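Local coordinates for uncharacterized protein (Helicobacter pylori, PDB 4O5J), which probably serves as the extracellular sialic acid-binding adhesin SabA, an outer membrane protein through which the bacterium attaches to sialylated carbohydrates, at residues V87-T92 against Q345-I350; F108-K113 against Q124-F129; A268-Q273 against P281-D286. All blocks are in the same frame, centred on the assembly; numbering follows the deposited sequence.

Interaction 1 (V87-T92 against Q345-I350)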
loop_
_atom_site.group_PDB
_atom_site.type_symbol
_atom_site.label_atom_id
_atom_site.label_comp_id
_atom_site.label_asym_id
_atom_site.label_seq_id
_atom_site.Cartn_x
_atom_site.Cartn_y
_atom_site.Cartn_z
ATOM N N VAL A 87 -2.930 5.532 -2.355
ATOM C CA VAL A 87 -2.333 6.170 -3.505
ATOM C C VAL A 87 -1.836 7.584 -3.179
ATOM O O VAL A 87 -0.721 7.956 -3.560
ATOM C CB VAL A 87 -3.333 6.245 -4.692
ATOM C CG1 VAL A 87 -2.768 7.079 -5.822
ATOM C CG2 VAL A 87 -3.682 4.841 -5.176
ATOM N N GLN A 88 -2.643 8.375 -2.486
ATOM C CA GLN A 88 -2.240 9.705 -2.075
ATOM C C GLN A 88 -0.932 9.665 -1.283
ATOM O O GLN A 88 0.008 10.462 -1.550
ATOM C CB GLN A 88 -3.315 10.392 -1.240
ATOM C CG GLN A 88 -4.462 10.998 -2.050
ATOM C CD GLN A 88 -4.015 12.181 -2.953
ATOM O OE1 GLN A 88 -2.825 12.591 -3.016
ATOM N NE2 GLN A 88 -4.982 12.753 -3.638
ATOM N N ALA A 89 -0.850 8.760 -0.326
ATOM C CA ALA A 89 0.373 8.637 0.508
ATOM C C ALA A 89 1.586 8.296 -0.351
ATOM O O ALA A 89 2.650 8.927 -0.235
ATOM C CB ALA A 89 0.192 7.569 1.596
ATOM N N VAL A 90 1.453 7.304 -1.211
ATOM C CA VAL A 90 2.589 6.836 -2.008
ATOM C C VAL A 90 3.068 7.933 -2.972
ATOM O O VAL A 90 4.272 8.213 -3.041
ATOM C CB VAL A 90 2.229 5.547 -2.765
ATOM C CG1 VAL A 90 3.330 5.175 -3.778
ATOM C CG2 VAL A 90 1.985 4.439 -1.740
ATOM N N ILE A 91 2.144 8.589 -3.667
ATOM C CA ILE A 91 2.516 9.685 -4.596
ATOM C C ILE A 91 3.183 10.832 -3.849
ATOM O O ILE A 91 4.236 11.312 -4.247
ATOM C CB ILE A 91 1.267 10.239 -5.365
ATOM C CG1 ILE A 91 0.580 9.175 -6.230
ATOM C CG2 ILE A 91 1.695 11.371 -6.289
ATOM C CD1 ILE A 91 1.472 8.507 -7.221
ATOM N N THR A 92 2.559 11.277 -2.766
ATOM C CA THR A 92 3.130 12.319 -1.930
ATOM C C THR A 92 4.564 11.952 -1.501
ATOM O O THR A 92 5.466 12.801 -1.482
ATOM C CB THR A 92 2.305 12.510 -0.683
ATOM O OG1 THR A 92 1.002 12.963 -1.069
ATOM C CG2 THR A 92 2.938 13.543 0.216
ATOM N N GLN A 345 -0.438 12.003 8.217
ATOM C CA GLN A 345 -1.848 11.791 8.445
ATOM C C GLN A 345 -2.365 10.717 7.454
ATOM O O GLN A 345 -3.133 9.816 7.818
ATOM C CB GLN A 345 -2.611 13.107 8.266
ATOM C CG GLN A 345 -4.096 12.914 8.121
ATOM C CD GLN A 345 -4.728 12.420 9.443
ATOM O OE1 GLN A 345 -4.845 13.186 10.396
ATOM N NE2 GLN A 345 -5.116 11.136 9.510
ATOM N N GLU A 346 -1.917 10.788 6.208
ATOM C CA GLU A 346 -2.363 9.813 5.204
ATOM C C GLU A 346 -1.871 8.403 5.542
ATOM O O GLU A 346 -2.603 7.409 5.379
ATOM C CB GLU A 346 -1.839 10.222 3.849
ATOM C CG GLU A 346 -2.492 11.483 3.362
ATOM C CD GLU A 346 -1.788 12.069 2.133
ATOM O OE1 GLU A 346 -0.699 11.592 1.750
ATOM O OE2 GLU A 346 -2.304 13.032 1.548
ATOM N N VAL A 347 -0.629 8.303 5.999
ATOM C CA VAL A 347 -0.058 7.031 6.401
ATOM C C VAL A 347 -0.840 6.449 7.592
ATOM O O VAL A 347 -1.184 5.252 7.611
ATOM C CB VAL A 347 1.440 7.170 6.758
ATOM C CG1 VAL A 347 1.965 5.882 7.418
ATOM C CG2 VAL A 347 2.219 7.530 5.502
ATOM N N GLN A 348 -1.153 7.298 8.568
ATOM C CA GLN A 348 -1.901 6.825 9.746
ATOM C C GLN A 348 -3.282 6.362 9.317
ATOM O O GLN A 348 -3.825 5.402 9.840
ATOM C CB GLN A 348 -2.030 7.914 10.781
ATOM C CG GLN A 348 -0.679 8.273 11.429
ATOM C CD GLN A 348 0.094 7.052 11.967
ATOM O OE1 GLN A 348 -0.436 6.275 12.781
ATOM N NE2 GLN A 348 1.354 6.895 11.527
ATOM N N THR A 349 -3.858 7.051 8.340
ATOM C CA THR A 349 -5.164 6.620 7.816
ATOM C C THR A 349 -5.107 5.202 7.226
ATOM O O THR A 349 -6.076 4.434 7.376
ATOM C CB THR A 349 -5.694 7.619 6.797
ATOM O OG1 THR A 349 -5.890 8.882 7.457
ATOM C CG2 THR A 349 -6.983 7.162 6.136
ATOM N N ILE A 350 -4.019 4.854 6.535
ATOM C CA ILE A 350 -3.854 3.495 6.043
ATOM C C ILE A 350 -3.887 2.537 7.236
ATOM O O ILE A 350 -4.562 1.521 7.202
ATOM C CB ILE A 350 -2.519 3.279 5.355
ATOM C CG1 ILE A 350 -2.327 4.282 4.235
ATOM C CG2 ILE A 350 -2.497 1.882 4.779
ATOM C CD1 ILE A 350 -1.001 4.075 3.512
HETATM O O HOH W 1 -0.865 14.570 0.096
#
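E346 is the first residue of 345-350 to meet helix 87-92, and it reaches over with CB and then with its carboxylate. Its CB faces the methyl of A89 at 4.0 Å (CB to CB), where the two backbones come nearest. Beyond CG the chain is extended (chi2 169°), which carries the carboxylate across the flank of the other helix. There the alanine methyl adds little bulk, and OE1 lies 3.4 Å from A89 CA, with CD and OE2 beside Q88 CB. The carboxylate reaches T92 through water: a single molecule donates to E346 OE2 (2.6 Å) and to T92 OG1 (2.7 Å). T92 OG1 donates to Q88 O, 2.7 Å away, from above the carbonyl plane, while T92 N reaches the same oxygen from the other face. Threonine suits this position because its hydroxyl can turn back to its own helix and still accept from the water. V347 follows, its CG2 making a looser apolar contact with A89 CB at 4.4 Å. One turn on from E346, I350 has CG1 beside its backbone N (chi1 -55°), and from there CD1 extends to A89 CB at 4.2 Å. Apolar packing thus lies next to a water-bridged polar group. This is a buried helix-helix contact near the middle of the chain, joining helix 82-101 to helix 343-396 with the small A89 at the crossing; the segment axes come within 8.9 Å and cross at -141°, inclined antiparallel. Q163 also bonds to T92 OG1 and to Q88 OE1, and N85 ND2 to E346 O. Helix 241-268 covers V87 and V90, helix 193-209 packs on V87 and I91, and helix 281-309 packs on V347 and I350.

Interaction 2 (F108-K113 against Q124-F129)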
loop_
_atom_site.group_PDB
_atom_site.type_symbol
_atom_site.label_atom_id
_atom_site.label_comp_id
_atom_site.label_asym_id
_atom_site.label_seq_id
_atom_site.Cartn_x
_atom_site.Cartn_y
_atom_site.Cartn_z
ATOM N N PHE A 108 23.137 16.024 -6.073
ATOM C CA PHE A 108 24.107 15.610 -7.111
ATOM C C PHE A 108 24.376 16.804 -8.024
ATOM O O PHE A 108 23.641 17.805 -8.004
ATOM C CB PHE A 108 23.533 14.428 -7.909
ATOM C CG PHE A 108 22.130 14.670 -8.418
ATOM C CD1 PHE A 108 21.916 15.311 -9.676
ATOM C CD2 PHE A 108 21.027 14.279 -7.668
ATOM C CE1 PHE A 108 20.604 15.537 -10.152
ATOM C CE2 PHE A 108 19.716 14.484 -8.150
ATOM C CZ PHE A 108 19.499 15.142 -9.389
ATOM N N PHE A 109 25.430 16.700 -8.836
ATOM C CA PHE A 109 25.832 17.756 -9.742
ATOM C C PHE A 109 25.397 17.411 -11.195
ATOM O O PHE A 109 25.712 16.325 -11.712
ATOM C CB PHE A 109 27.340 17.910 -9.721
ATOM C CG PHE A 109 27.868 18.936 -10.682
ATOM C CD1 PHE A 109 27.730 20.304 -10.425
ATOM C CD2 PHE A 109 28.508 18.518 -11.874
ATOM C CE1 PHE A 109 28.214 21.255 -11.340
ATOM C CE2 PHE A 109 29.014 19.459 -12.767
ATOM C CZ PHE A 109 28.888 20.840 -12.494
ATOM N N VAL A 110 24.639 18.302 -11.824
ATOM C CA VAL A 110 24.196 18.070 -13.210
ATOM C C VAL A 110 25.143 18.809 -14.132
ATOM O O VAL A 110 25.226 20.028 -14.093
ATOM C CB VAL A 110 22.780 18.548 -13.466
ATOM C CG1 VAL A 110 22.420 18.445 -14.986
ATOM C CG2 VAL A 110 21.790 17.775 -12.629
ATOM N N GLY A 111 25.881 18.070 -14.947
ATOM C CA GLY A 111 26.716 18.687 -15.976
ATOM C C GLY A 111 27.877 17.733 -16.307
ATOM O O GLY A 111 27.884 16.541 -15.874
ATOM N N LYS A 112 28.865 18.232 -17.067
ATOM C CA LYS A 112 29.977 17.406 -17.575
ATOM C C LYS A 112 31.106 17.529 -16.574
ATOM O O LYS A 112 31.433 18.614 -16.083
ATOM C CB LYS A 112 30.392 17.731 -19.031
ATOM C CG LYS A 112 29.678 18.916 -19.711
ATOM C CD LYS A 112 28.138 18.766 -19.984
ATOM C CE LYS A 112 27.269 19.978 -19.531
ATOM N NZ LYS A 112 25.775 19.743 -19.682
ATOM N N LYS A 113 31.621 16.379 -16.198
ATOM C CA LYS A 113 32.566 16.279 -15.105
ATOM C C LYS A 113 33.977 16.120 -15.697
ATOM O O LYS A 113 34.518 15.027 -15.703
ATOM C CB LYS A 113 32.138 15.130 -14.143
ATOM C CG LYS A 113 33.119 14.816 -13.016
ATOM C CD LYS A 113 32.443 14.371 -11.724
ATOM C CE LYS A 113 33.193 13.251 -10.984
ATOM N NZ LYS A 113 32.653 11.940 -11.528
ATOM N N GLN A 124 17.851 25.086 -12.668
ATOM C CA GLN A 124 17.455 25.570 -11.360
ATOM C C GLN A 124 17.656 24.459 -10.320
ATOM O O GLN A 124 17.130 23.353 -10.466
ATOM C CB GLN A 124 15.991 25.947 -11.437
ATOM C CG GLN A 124 15.597 27.014 -10.490
ATOM C CD GLN A 124 14.177 27.448 -10.670
ATOM O OE1 GLN A 124 13.418 26.804 -11.377
ATOM N NE2 GLN A 124 13.792 28.518 -10.036
ATOM N N GLY A 125 18.417 24.742 -9.247
ATOM C CA GLY A 125 18.616 23.770 -8.163
ATOM C C GLY A 125 19.966 23.087 -8.232
ATOM O O GLY A 125 20.347 22.352 -7.283
ATOM N N ASN A 126 20.736 23.316 -9.295
ATOM C CA ASN A 126 22.015 22.651 -9.458
ATOM C C ASN A 126 23.029 23.204 -8.425
ATOM O O ASN A 126 23.252 24.378 -8.383
ATOM C CB ASN A 126 22.572 22.890 -10.849
ATOM C CG ASN A 126 23.546 21.806 -11.318
ATOM O OD1 ASN A 126 23.582 20.693 -10.773
ATOM N ND2 ASN A 126 24.278 22.096 -12.414
ATOM N N PRO A 127 23.628 22.332 -7.602
ATOM C CA PRO A 127 24.591 22.858 -6.609
ATOM C C PRO A 127 25.887 23.176 -7.287
ATOM O O PRO A 127 26.130 22.706 -8.386
ATOM C CB PRO A 127 24.831 21.651 -5.662
ATOM C CG PRO A 127 24.597 20.423 -6.479
ATOM C CD PRO A 127 23.460 20.843 -7.533
ATOM N N PRO A 128 26.758 23.969 -6.637
ATOM C CA PRO A 128 28.054 24.187 -7.257
ATOM C C PRO A 128 28.908 22.894 -7.342
ATOM O O PRO A 128 28.723 21.965 -6.557
ATOM C CB PRO A 128 28.725 25.207 -6.339
ATOM C CG PRO A 128 28.009 25.059 -5.036
ATOM C CD PRO A 128 26.605 24.666 -5.346
ATOM N N PHE A 129 29.855 22.875 -8.285
ATOM C CA PHE A 129 30.670 21.711 -8.526
ATOM C C PHE A 129 31.541 21.349 -7.306
ATOM O O PHE A 129 31.792 20.157 -7.067
ATOM C CB PHE A 129 31.581 21.972 -9.682
ATOM C CG PHE A 129 32.434 20.815 -10.031
ATOM C CD1 PHE A 129 31.864 19.597 -10.432
ATOM C CD2 PHE A 129 33.812 20.925 -10.003
ATOM C CE1 PHE A 129 32.663 18.496 -10.772
ATOM C CE2 PHE A 129 34.604 19.834 -10.375
ATOM C CZ PHE A 129 34.019 18.623 -10.757
#
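A side-chain amide that imitates a neighbouring strand ties the loop 124-129, which leads into helix 130-135, to the short strand 109-110. N126 supplies it: OD1 accepts from V110 N at 2.8 Å in a nearly straight bond (167°), and ND2 donates to V110 O, also at 2.8 Å, on a lone pair in the carbonyl plane. This second bond is the less straight, V110 O lying somewhat out of the plane of the amide. With CG anti to the backbone N (chi1 -155°), the N126 amide extends to the backbone of V110 and grips both its N-H and its C=O. Asparagine fits because one flat group carries an acceptor and a donor side by side. ND2 also bonds to A121 O, so this nitrogen serves two carbonyls. Next along the loop, CD and CG of the P127 ring lie against F108 O, CD at 3.1 Å. P127 O then comes to the edge of the F109 ring, in its plane, 3.5 Å from F109 CD1. Over one face of that ring stands F129. Its CD1 sits above the centre, in a T-shaped (edge-to-face) pair with centroids 5.0 Å apart and planes at 62°, while F129 CB makes an off-centre CH-pi contact. The aliphatic CD of K113 approaches the edge of F129, although this lysine is poorly ordered and its position is less certain. The other side of strand 109-110 is taken by strand 143-144, which pairs with it in parallel. Two kinds of force are thus at work: the directional bonds of N126 probably help set the position of the loop along the strand, and the aromatic pair closes it over F109, with the polar backbone of V110 served by N126 and by the backbone of A121 within a partly buried contact.

Interaction 3 (A268-Q273 against P281-D286)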
loop_
_atom_site.group_PDB
_atom_site.type_symbol
_atom_site.label_atom_id
_atom_site.label_comp_id
_atom_site.label_asym_id
_atom_site.label_seq_id
_atom_site.Cartn_x
_atom_site.Cartn_y
_atom_site.Cartn_z
ATOM N N ALA A 268 -20.872 -6.520 -8.941
ATOM C CA ALA A 268 -22.061 -6.253 -9.751
ATOM C C ALA A 268 -22.897 -7.519 -9.975
ATOM O O ALA A 268 -24.088 -7.408 -10.076
ATOM C CB ALA A 268 -21.700 -5.604 -11.100
ATOM N N SER A 269 -22.250 -8.690 -10.049
ATOM C CA SER A 269 -22.953 -9.962 -10.220
ATOM C C SER A 269 -23.441 -10.608 -8.929
ATOM O O SER A 269 -23.850 -11.752 -8.973
ATOM C CB SER A 269 -22.088 -10.953 -11.013
ATOM O OG SER A 269 -21.055 -11.490 -10.223
ATOM N N LEU A 270 -23.413 -9.892 -7.794
ATOM C CA LEU A 270 -23.810 -10.471 -6.489
ATOM C C LEU A 270 -24.922 -9.656 -5.851
ATOM O O LEU A 270 -24.822 -8.425 -5.750
ATOM C CB LEU A 270 -22.617 -10.544 -5.519
ATOM C CG LEU A 270 -21.589 -11.593 -5.922
ATOM C CD1 LEU A 270 -20.408 -11.477 -5.045
ATOM C CD2 LEU A 270 -22.192 -12.974 -5.762
ATOM N N GLN A 271 -25.999 -10.330 -5.439
ATOM C CA GLN A 271 -27.116 -9.586 -4.866
ATOM C C GLN A 271 -27.660 -10.291 -3.631
ATOM O O GLN A 271 -27.436 -11.504 -3.458
ATOM C CB GLN A 271 -28.182 -9.425 -5.932
ATOM C CG GLN A 271 -29.462 -8.814 -5.426
ATOM C CD GLN A 271 -30.495 -8.720 -6.501
ATOM O OE1 GLN A 271 -30.257 -8.053 -7.512
ATOM N NE2 GLN A 271 -31.655 -9.398 -6.310
ATOM N N ALA A 272 -28.349 -9.544 -2.761
ATOM C CA ALA A 272 -28.890 -10.116 -1.516
ATOM C C ALA A 272 -29.776 -11.334 -1.819
ATOM O O ALA A 272 -30.570 -11.290 -2.749
ATOM C CB ALA A 272 -29.649 -9.061 -0.721
ATOM N N GLN A 273 -29.619 -12.436 -1.079
ATOM C CA GLN A 273 -30.333 -13.708 -1.406
ATOM C C GLN A 273 -31.731 -13.814 -0.823
ATOM O O GLN A 273 -31.957 -13.314 0.288
ATOM C CB GLN A 273 -29.507 -14.917 -0.968
ATOM C CG GLN A 273 -28.229 -15.012 -1.756
ATOM C CD GLN A 273 -28.552 -15.148 -3.215
ATOM O OE1 GLN A 273 -28.961 -16.230 -3.660
ATOM N NE2 GLN A 273 -28.431 -14.047 -3.970
ATOM N N PRO A 281 -24.719 -22.627 -6.576
ATOM C CA PRO A 281 -23.254 -22.854 -6.568
ATOM C C PRO A 281 -22.498 -21.637 -7.045
ATOM O O PRO A 281 -21.434 -21.295 -6.500
ATOM C CB PRO A 281 -23.058 -24.020 -7.564
ATOM C CG PRO A 281 -24.396 -24.733 -7.569
ATOM C CD PRO A 281 -25.447 -23.667 -7.336
ATOM N N LYS A 282 -23.052 -20.985 -8.060
ATOM C CA LYS A 282 -22.439 -19.786 -8.628
ATOM C C LYS A 282 -22.296 -18.654 -7.572
ATOM O O LYS A 282 -21.217 -18.079 -7.415
ATOM C CB LYS A 282 -23.263 -19.298 -9.845
ATOM C CG LYS A 282 -23.031 -17.853 -10.181
ATOM C CD LYS A 282 -22.014 -17.750 -11.316
ATOM C CE LYS A 282 -22.255 -16.471 -12.114
ATOM N NZ LYS A 282 -20.940 -16.226 -12.773
ATOM N N PHE A 283 -23.374 -18.343 -6.837
ATOM C CA PHE A 283 -23.331 -17.317 -5.789
ATOM C C PHE A 283 -22.339 -17.731 -4.681
ATOM O O PHE A 283 -21.507 -16.916 -4.202
ATOM C CB PHE A 283 -24.731 -17.120 -5.199
ATOM C CG PHE A 283 -24.749 -16.244 -4.003
ATOM C CD1 PHE A 283 -24.795 -14.866 -4.148
ATOM C CD2 PHE A 283 -24.684 -16.787 -2.732
ATOM C CE1 PHE A 283 -24.794 -14.035 -3.040
ATOM C CE2 PHE A 283 -24.686 -15.961 -1.639
ATOM C CZ PHE A 283 -24.728 -14.583 -1.792
ATOM N N ALA A 284 -22.424 -18.990 -4.293
ATOM C CA ALA A 284 -21.504 -19.544 -3.325
ATOM C C ALA A 284 -20.053 -19.295 -3.678
ATOM O O ALA A 284 -19.272 -18.854 -2.834
ATOM C CB ALA A 284 -21.722 -20.993 -3.175
ATOM N N LYS A 285 -19.685 -19.586 -4.918
ATOM C CA LYS A 285 -18.291 -19.518 -5.291
ATOM C C LYS A 285 -17.885 -18.052 -5.472
ATOM O O LYS A 285 -16.763 -17.634 -5.151
ATOM C CB LYS A 285 -18.073 -20.326 -6.568
ATOM C CG LYS A 285 -16.656 -20.255 -7.019
ATOM C CD LYS A 285 -16.448 -20.747 -8.423
ATOM C CE LYS A 285 -15.027 -20.338 -8.797
ATOM N NZ LYS A 285 -14.735 -20.628 -10.217
ATOM N N ASP A 286 -18.836 -17.247 -5.913
ATOM C CA ASP A 286 -18.537 -15.833 -6.210
ATOM C C ASP A 286 -18.373 -15.016 -4.947
ATOM O O ASP A 286 -17.475 -14.175 -4.889
ATOM C CB ASP A 286 -19.599 -15.170 -7.136
ATOM C CG ASP A 286 -19.391 -15.539 -8.637
ATOM O OD1 ASP A 286 -18.270 -16.029 -8.974
ATOM O OD2 ASP A 286 -20.342 -15.352 -9.498
#
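Q273 lies over the ring of F283, and the bend at chi2 (-60°) turns CD over it, the two side chains running past each other in opposite directions. From CB the chain runs to CG, the nearest atom, 3.5 Å from F283 CZ and 3.7 Å from the ring centroid, a CH-pi contact over the face but offset toward the rim. CD comes next, 3.9 Å from both F283 CD1 and CE1, and the amide lies almost flat on the ring, the two planes 20° apart. At the tip, NE2 continues to 3.7 Å from F283 CD1 and donates back to Q271 O at 2.8 Å, from above that carbonyl's plane. Glutamine thus offers one methylene, CG, and a flat amide to the ring while NE2 is held by its own loop. This loop joins helix 241-268 to helix 281-309, and the contact packs it onto the first turns of the second helix. L270 crosses F283 at about a right angle; its CD2 meets F283 CD1 at 3.6 Å and the CB of D286, one turn on. L64 of helix 57-76 touches both L270 and F283. D286 OD2 forms a salt bridge with K282 NZ at 3.4 Å.

How the interactions relate
The three contacts are strung along an elongated, mostly helical chain. Interaction 1 lies near the middle, about 9 Å from the centre of the chain, and joins helix 82-101 to the long helix 343-396. Both other contacts are nested in the loop it closes: interaction 2 comes first, soon after helix 82-101, in a region of short strands, and interaction 3 follows in the loop between helices 241-268 and 281-309 and on the start of the second. Their centres lie about 60 Å apart, on opposite sides of the chain's centre, and each is about 32 or 33 Å from interaction 1. Helices 241-268 and 281-309 also pack around interaction 1, connecting the middle with one end.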